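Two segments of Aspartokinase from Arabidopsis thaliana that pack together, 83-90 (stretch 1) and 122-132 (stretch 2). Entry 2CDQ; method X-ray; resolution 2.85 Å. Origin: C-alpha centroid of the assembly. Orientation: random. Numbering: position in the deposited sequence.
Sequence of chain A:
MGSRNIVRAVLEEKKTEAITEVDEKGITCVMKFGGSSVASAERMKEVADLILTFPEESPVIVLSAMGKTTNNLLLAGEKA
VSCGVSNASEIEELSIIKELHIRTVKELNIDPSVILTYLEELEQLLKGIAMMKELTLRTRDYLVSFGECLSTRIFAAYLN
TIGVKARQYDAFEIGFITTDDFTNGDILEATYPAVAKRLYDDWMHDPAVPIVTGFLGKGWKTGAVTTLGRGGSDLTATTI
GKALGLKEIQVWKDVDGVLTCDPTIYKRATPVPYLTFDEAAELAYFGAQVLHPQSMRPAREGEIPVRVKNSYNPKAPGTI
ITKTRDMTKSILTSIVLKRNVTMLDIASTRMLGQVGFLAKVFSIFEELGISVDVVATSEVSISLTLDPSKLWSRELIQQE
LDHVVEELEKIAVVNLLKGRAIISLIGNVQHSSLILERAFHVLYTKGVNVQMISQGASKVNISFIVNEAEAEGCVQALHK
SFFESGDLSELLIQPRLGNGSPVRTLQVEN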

ATOM      1  N   CYS A  83     -14.801  12.883 -37.865  1.00 72.20           N
ATOM      2  CA  CYS A  83     -14.701  14.055 -38.745  1.00 72.59           C
ATOM      3  C   CYS A  83     -15.517  13.930 -40.044  1.00 72.89           C
ATOM      4  O   CYS A  83     -15.732  14.922 -40.742  1.00 73.09           O
ATOM      5  CB  CYS A  83     -13.239  14.390 -39.055  1.00 72.45           C
ATOM      6  SG  CYS A  83     -12.385  13.159 -40.063  1.00 73.08           S
ATOM      7  N   GLY A  84     -15.968  12.720 -40.364  1.00 73.06           N
ATOM      8  CA  GLY A  84     -16.660  12.477 -41.625  1.00 73.42           C
ATOM      9  C   GLY A  84     -15.686  12.012 -42.690  1.00 73.73           C
ATOM     10  O   GLY A  84     -14.484  12.256 -42.583  1.00 73.75           O
ATOM     11  N   VAL A  85     -16.207  11.355 -43.723  1.00 74.07           N
ATOM     12  CA  VAL A  85     -15.373  10.732 -44.758  1.00 74.44           C
ATOM     13  C   VAL A  85     -14.666  11.752 -45.640  1.00 74.58           C
ATOM     14  O   VAL A  85     -13.451  11.672 -45.833  1.00 74.60           O
ATOM     15  CB  VAL A  85     -16.186   9.804 -45.679  1.00 74.51           C
ATOM     16  CG1 VAL A  85     -15.260   8.789 -46.353  1.00 74.51           C
ATOM     17  CG2 VAL A  85     -17.293   9.108 -44.901  1.00 74.91           C
ATOM     18  N   SER A  86     -15.436  12.697 -46.179  1.00 74.80           N
ATOM     19  CA  SER A  86     -14.910  13.721 -47.087  1.00 74.96           C
ATOM     20  C   SER A  86     -13.761  14.510 -46.462  1.00 75.06           C
ATOM     21  O   SER A  86     -12.879  15.003 -47.173  1.00 75.20           O
ATOM     22  CB  SER A  86     -16.026  14.676 -47.518  1.00 74.96           C
ATOM     23  OG  SER A  86     -16.684  15.236 -46.392  1.00 74.96           O
ATOM     24  N   ASN A  87     -13.772  14.593 -45.131  1.00 75.07           N
ATOM     25  CA  ASN A  87     -12.832  15.414 -44.369  1.00 75.05           C
ATOM     26  C   ASN A  87     -11.523  14.726 -43.977  1.00 75.19           C
ATOM     27  O   ASN A  87     -10.565  15.403 -43.585  1.00 75.16           O
ATOM     28  CB  ASN A  87     -13.515  15.950 -43.109  1.00 74.90           C
ATOM     29  CG  ASN A  87     -14.733  16.787 -43.419  1.00 74.33           C
ATOM     30  OD1 ASN A  87     -14.707  17.647 -44.302  1.00 74.29           O
ATOM     31  ND2 ASN A  87     -15.811  16.543 -42.687  1.00 73.79           N
ATOM     32  N   ALA A  88     -11.490  13.395 -44.086  1.00 75.29           N
ATOM     33  CA  ALA A  88     -10.343  12.585 -43.650  1.00 75.47           C
ATOM     34  C   ALA A  88      -9.025  12.981 -44.311  1.00 75.60           C
ATOM     35  O   ALA A  88      -7.965  12.934 -43.681  1.00 75.56           O
ATOM     36  CB  ALA A  88     -10.618  11.105 -43.866  1.00 75.47           C
ATOM     37  N   SER A  89      -9.105  13.377 -45.580  1.00 75.87           N
ATOM     38  CA  SER A  89      -7.938  13.825 -46.346  1.00 76.13           C
ATOM     39  C   SER A  89      -7.320  15.108 -45.774  1.00 76.03           C
ATOM     40  O   SER A  89      -6.177  15.443 -46.094  1.00 76.08           O
ATOM     41  CB  SER A  89      -8.323  14.047 -47.812  1.00 76.21           C
ATOM     42  OG  SER A  89      -9.101  12.955 -48.312  1.00 76.97           O
ATOM     43  N   GLU A  90      -8.080  15.803 -44.926  1.00 75.86           N
ATOM     44  CA  GLU A  90      -7.682  17.100 -44.374  1.00 75.73           C
ATOM     45  C   GLU A  90      -7.268  17.058 -42.897  1.00 75.23           C
ATOM     46  O   GLU A  90      -7.069  18.108 -42.280  1.00 75.29           O
ATOM     47  CB  GLU A  90      -8.798  18.137 -44.585  1.00 75.96           C
ATOM     48  CG  GLU A  90      -8.813  18.792 -45.967  1.00 77.36           C
ATOM     49  CD  GLU A  90      -9.152  17.819 -47.097  1.00 79.80           C
ATOM     50  OE1 GLU A  90      -8.548  17.944 -48.187  1.00 80.60           O
ATOM     51  OE2 GLU A  90     -10.011  16.928 -46.897  1.00 80.63           O
TER
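Stretch 2, residues 122-132: LEQLLKGIAMM

Residues 122-132 form a continuous helix, part of one that begins earlier in the chain, with regular i to i+4 bonds from Leu126 N to Leu122 O (3.0 Å) through Met132 N to Gly128 O (3.0 Å). Stretch 1 is less regular. Residues 85-89 have helical backbone angles but lack the regular bonding, and a type I turn from Val85 to Ala88 is closed by Ala88 N to Val85 O at 3.1 Å. The two run in opposite senses: as stretch 1 advances, its CA atoms pair with earlier residues of the helix, Val85 with Ala130 (5.0 Å), Ala88 with Lys127 (5.6 Å) and Ser89 with Glu123 (6.7 Å). The spacing therefore widens from Val85 toward Ser89.

Two alanines meet in the contact. Ala88 and Ala130 each point toward the other stretch, and their CB atoms meet at 3.8 Å. Ala88 CB also lies 4.1 Å from Lys127 CA, against the helix backbone itself, while Ala130 CB reaches Gly84 O at 3.7 Å and Val85 CA at 4.0 Å. Leu126 also points toward stretch 1, but its side chain comes no nearer than 5.1 Å; its backbone Leu126 O is 4.2 Å from Ala88 CB.

Val85 leaves its backbone sideways and adopts the t rotamer (chi1 -158°), which spreads its two methyls along the helix. Val85 CG2 packs on Met131 CG at 3.6 Å, and Val85 CG1 lies 4.1 Å from Lys127 O and 4.3 Å from Lys127 CG. Met131 makes its contact with chi1 and chi2 both between wells (-109° and -91°). Lys127 is likewise off-rotamer at chi1 and chi2, then nearly extended at chi3; its exposed side chain passes Val85 and Ser89, with Lys127 CE 4.4 Å from Ser89 OG.

At the wider end, Glu123 starts sideways but, with chi1 and chi2 both t, extends its carboxylate to stretch 1, bringing Glu123 OE2 within 3.4 Å of Ser89 CB. Its other oxygen, OE1, is hydrogen-bonded elsewhere in the structure. Ser89 is in the m rotamer, placing Ser89 OG 3.5 Å from Glu123 OE2.

No clear direct hydrogen bond crosses the contact, but a water accepts from Gly84 N and lies within hydrogen-bonding reach of Ala130 O; the water O is 2.9 Å from Gly84 N and 2.9 Å from Ala130 O. Gly84 has phi/psi of 93/159°, where a CB would be jammed against the preceding carbonyl oxygen. Asn87, which makes no contact with the helix (its side chain comes no nearer than 7.1 Å), uses its m rotamer to bond Asn87 ND2 to Cys83 O at 2.5 Å, tying the turn to Cys83.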

ATOM      1  N   LEU A 122      -1.811   4.872 -45.633  1.00 66.28           N
ATOM      2  CA  LEU A 122      -2.165   5.561 -44.389  1.00 65.89           C
ATOM      3  C   LEU A 122      -3.431   6.399 -44.545  1.00 65.78           C
ATOM      4  O   LEU A 122      -4.351   6.301 -43.731  1.00 65.61           O
ATOM      5  CB  LEU A 122      -0.998   6.424 -43.890  1.00 65.73           C
ATOM      6  CG  LEU A 122      -1.232   7.355 -42.692  1.00 65.37           C
ATOM      7  CD1 LEU A 122      -1.704   6.593 -41.462  1.00 65.65           C
ATOM      8  CD2 LEU A 122       0.030   8.134 -42.376  1.00 65.32           C
ATOM      9  N   GLU A 123      -3.470   7.212 -45.599  1.00 65.81           N
ATOM     10  CA  GLU A 123      -4.646   8.019 -45.916  1.00 65.95           C
ATOM     11  C   GLU A 123      -5.873   7.138 -46.197  1.00 66.13           C
ATOM     12  O   GLU A 123      -6.989   7.465 -45.782  1.00 66.20           O
ATOM     13  CB  GLU A 123      -4.353   8.943 -47.104  1.00 65.87           C
ATOM     14  CG  GLU A 123      -5.427   9.994 -47.363  1.00 65.44           C
ATOM     15  CD  GLU A 123      -4.942  11.139 -48.235  1.00 65.24           C
ATOM     16  OE1 GLU A 123      -3.714  11.288 -48.422  1.00 64.76           O
ATOM     17  OE2 GLU A 123      -5.798  11.904 -48.725  1.00 65.64           O
ATOM     18  N   GLN A 124      -5.656   6.023 -46.890  1.00 66.15           N
ATOM     19  CA  GLN A 124      -6.727   5.074 -47.161  1.00 66.33           C
ATOM     20  C   GLN A 124      -7.279   4.458 -45.876  1.00 66.16           C
ATOM     21  O   GLN A 124      -8.500   4.326 -45.724  1.00 66.45           O
ATOM     22  CB  GLN A 124      -6.264   3.982 -48.132  1.00 66.51           C
ATOM     23  CG  GLN A 124      -6.054   4.463 -49.566  1.00 67.64           C
ATOM     24  CD  GLN A 124      -7.311   5.061 -50.178  1.00 69.24           C
ATOM     25  OE1 GLN A 124      -7.402   6.274 -50.381  1.00 69.81           O
ATOM     26  NE2 GLN A 124      -8.292   4.212 -50.464  1.00 69.90           N
ATOM     27  N   LEU A 125      -6.384   4.098 -44.952  1.00 65.72           N
ATOM     28  CA  LEU A 125      -6.791   3.500 -43.679  1.00 65.25           C
ATOM     29  C   LEU A 125      -7.618   4.469 -42.848  1.00 65.11           C
ATOM     30  O   LEU A 125      -8.620   4.080 -42.248  1.00 65.11           O
ATOM     31  CB  LEU A 125      -5.578   3.027 -42.875  1.00 65.12           C
ATOM     32  CG  LEU A 125      -5.899   2.351 -41.536  1.00 65.07           C
ATOM     33  CD1 LEU A 125      -6.323   0.904 -41.722  1.00 64.86           C
ATOM     34  CD2 LEU A 125      -4.711   2.429 -40.611  1.00 65.82           C
ATOM     35  N   LEU A 126      -7.194   5.728 -42.819  1.00 65.01           N
ATOM     36  CA  LEU A 126      -7.910   6.766 -42.082  1.00 64.82           C
ATOM     37  C   LEU A 126      -9.264   7.052 -42.725  1.00 64.90           C
ATOM     38  O   LEU A 126     -10.250   7.300 -42.029  1.00 64.77           O
ATOM     39  CB  LEU A 126      -7.066   8.041 -41.980  1.00 64.67           C
ATOM     40  CG  LEU A 126      -5.842   8.007 -41.057  1.00 63.93           C
ATOM     41  CD1 LEU A 126      -4.881   9.144 -41.397  1.00 63.91           C
ATOM     42  CD2 LEU A 126      -6.244   8.055 -39.582  1.00 62.51           C
ATOM     43  N   LYS A 127      -9.303   7.001 -44.055  1.00 65.02           N
ATOM     44  CA  LYS A 127     -10.550   7.134 -44.804  1.00 65.22           C
ATOM     45  C   LYS A 127     -11.512   6.025 -44.382  1.00 65.07           C
ATOM     46  O   LYS A 127     -12.724   6.248 -44.272  1.00 65.15           O
ATOM     47  CB  LYS A 127     -10.276   7.072 -46.306  1.00 65.24           C
ATOM     48  CG  LYS A 127     -11.118   8.022 -47.154  1.00 66.11           C
ATOM     49  CD  LYS A 127     -10.318   8.463 -48.395  1.00 67.56           C
ATOM     50  CE  LYS A 127     -11.154   9.262 -49.404  1.00 67.95           C
ATOM     51  NZ  LYS A 127     -11.952   8.383 -50.317  1.00 67.87           N
ATOM     52  N   GLY A 128     -10.957   4.839 -44.130  1.00 64.82           N
ATOM     53  CA  GLY A 128     -11.718   3.702 -43.620  1.00 64.74           C
ATOM     54  C   GLY A 128     -12.289   3.952 -42.235  1.00 64.63           C
ATOM     55  O   GLY A 128     -13.492   3.810 -42.022  1.00 64.65           O
ATOM     56  N   ILE A 129     -11.419   4.333 -41.300  1.00 64.64           N
ATOM     57  CA  ILE A 129     -11.819   4.704 -39.936  1.00 64.44           C
ATOM     58  C   ILE A 129     -12.907   5.790 -39.953  1.00 64.37           C
ATOM     59  O   ILE A 129     -13.884   5.708 -39.207  1.00 64.39           O
ATOM     60  CB  ILE A 129     -10.589   5.159 -39.080  1.00 64.39           C
ATOM     61  CG1 ILE A 129      -9.516   4.065 -39.063  1.00 64.04           C
ATOM     62  CG2 ILE A 129     -11.005   5.503 -37.644  1.00 64.30           C
ATOM     63  CD1 ILE A 129      -8.141   4.536 -38.677  1.00 64.01           C
ATOM     64  N   ALA A 130     -12.732   6.782 -40.826  1.00 64.29           N
ATOM     65  CA  ALA A 130     -13.667   7.900 -40.959  1.00 64.18           C
ATOM     66  C   ALA A 130     -15.057   7.452 -41.381  1.00 64.14           C
ATOM     67  O   ALA A 130     -16.049   7.927 -40.830  1.00 64.18           O
ATOM     68  CB  ALA A 130     -13.128   8.925 -41.937  1.00 64.25           C
ATOM     69  N   MET A 131     -15.114   6.548 -42.361  1.00 64.09           N
ATOM     70  CA  MET A 131     -16.375   5.964 -42.843  1.00 64.07           C
ATOM     71  C   MET A 131     -17.098   5.150 -41.775  1.00 63.65           C
ATOM     72  O   MET A 131     -18.314   5.276 -41.600  1.00 63.60           O
ATOM     73  CB  MET A 131     -16.128   5.072 -44.071  1.00 64.28           C
ATOM     74  CG  MET A 131     -16.650   5.630 -45.394  1.00 65.18           C
ATOM     75  SD  MET A 131     -18.339   5.133 -45.819  1.00 66.81           S
ATOM     76  CE  MET A 131     -19.350   6.166 -44.750  1.00 66.75           C
ATOM     77  N   MET A 132     -16.330   4.325 -41.066  1.00 63.13           N
ATOM     78  CA  MET A 132     -16.875   3.328 -40.152  1.00 62.59           C
ATOM     79  C   MET A 132     -17.146   3.877 -38.749  1.00 62.41           C
ATOM     80  O   MET A 132     -17.910   3.277 -37.987  1.00 62.23           O
ATOM     81  CB  MET A 132     -15.935   2.117 -40.075  1.00 62.50           C
ATOM     82  CG  MET A 132     -15.547   1.509 -41.433  1.00 61.98           C
ATOM     83  SD  MET A 132     -16.935   0.892 -42.416  1.00 61.42           S
ATOM     84  CE  MET A 132     -17.505  -0.454 -41.370  1.00 62.02           C
TER
HETATM   85  O   HOH W   1     -16.436  10.185 -39.071  1.00 56.42           O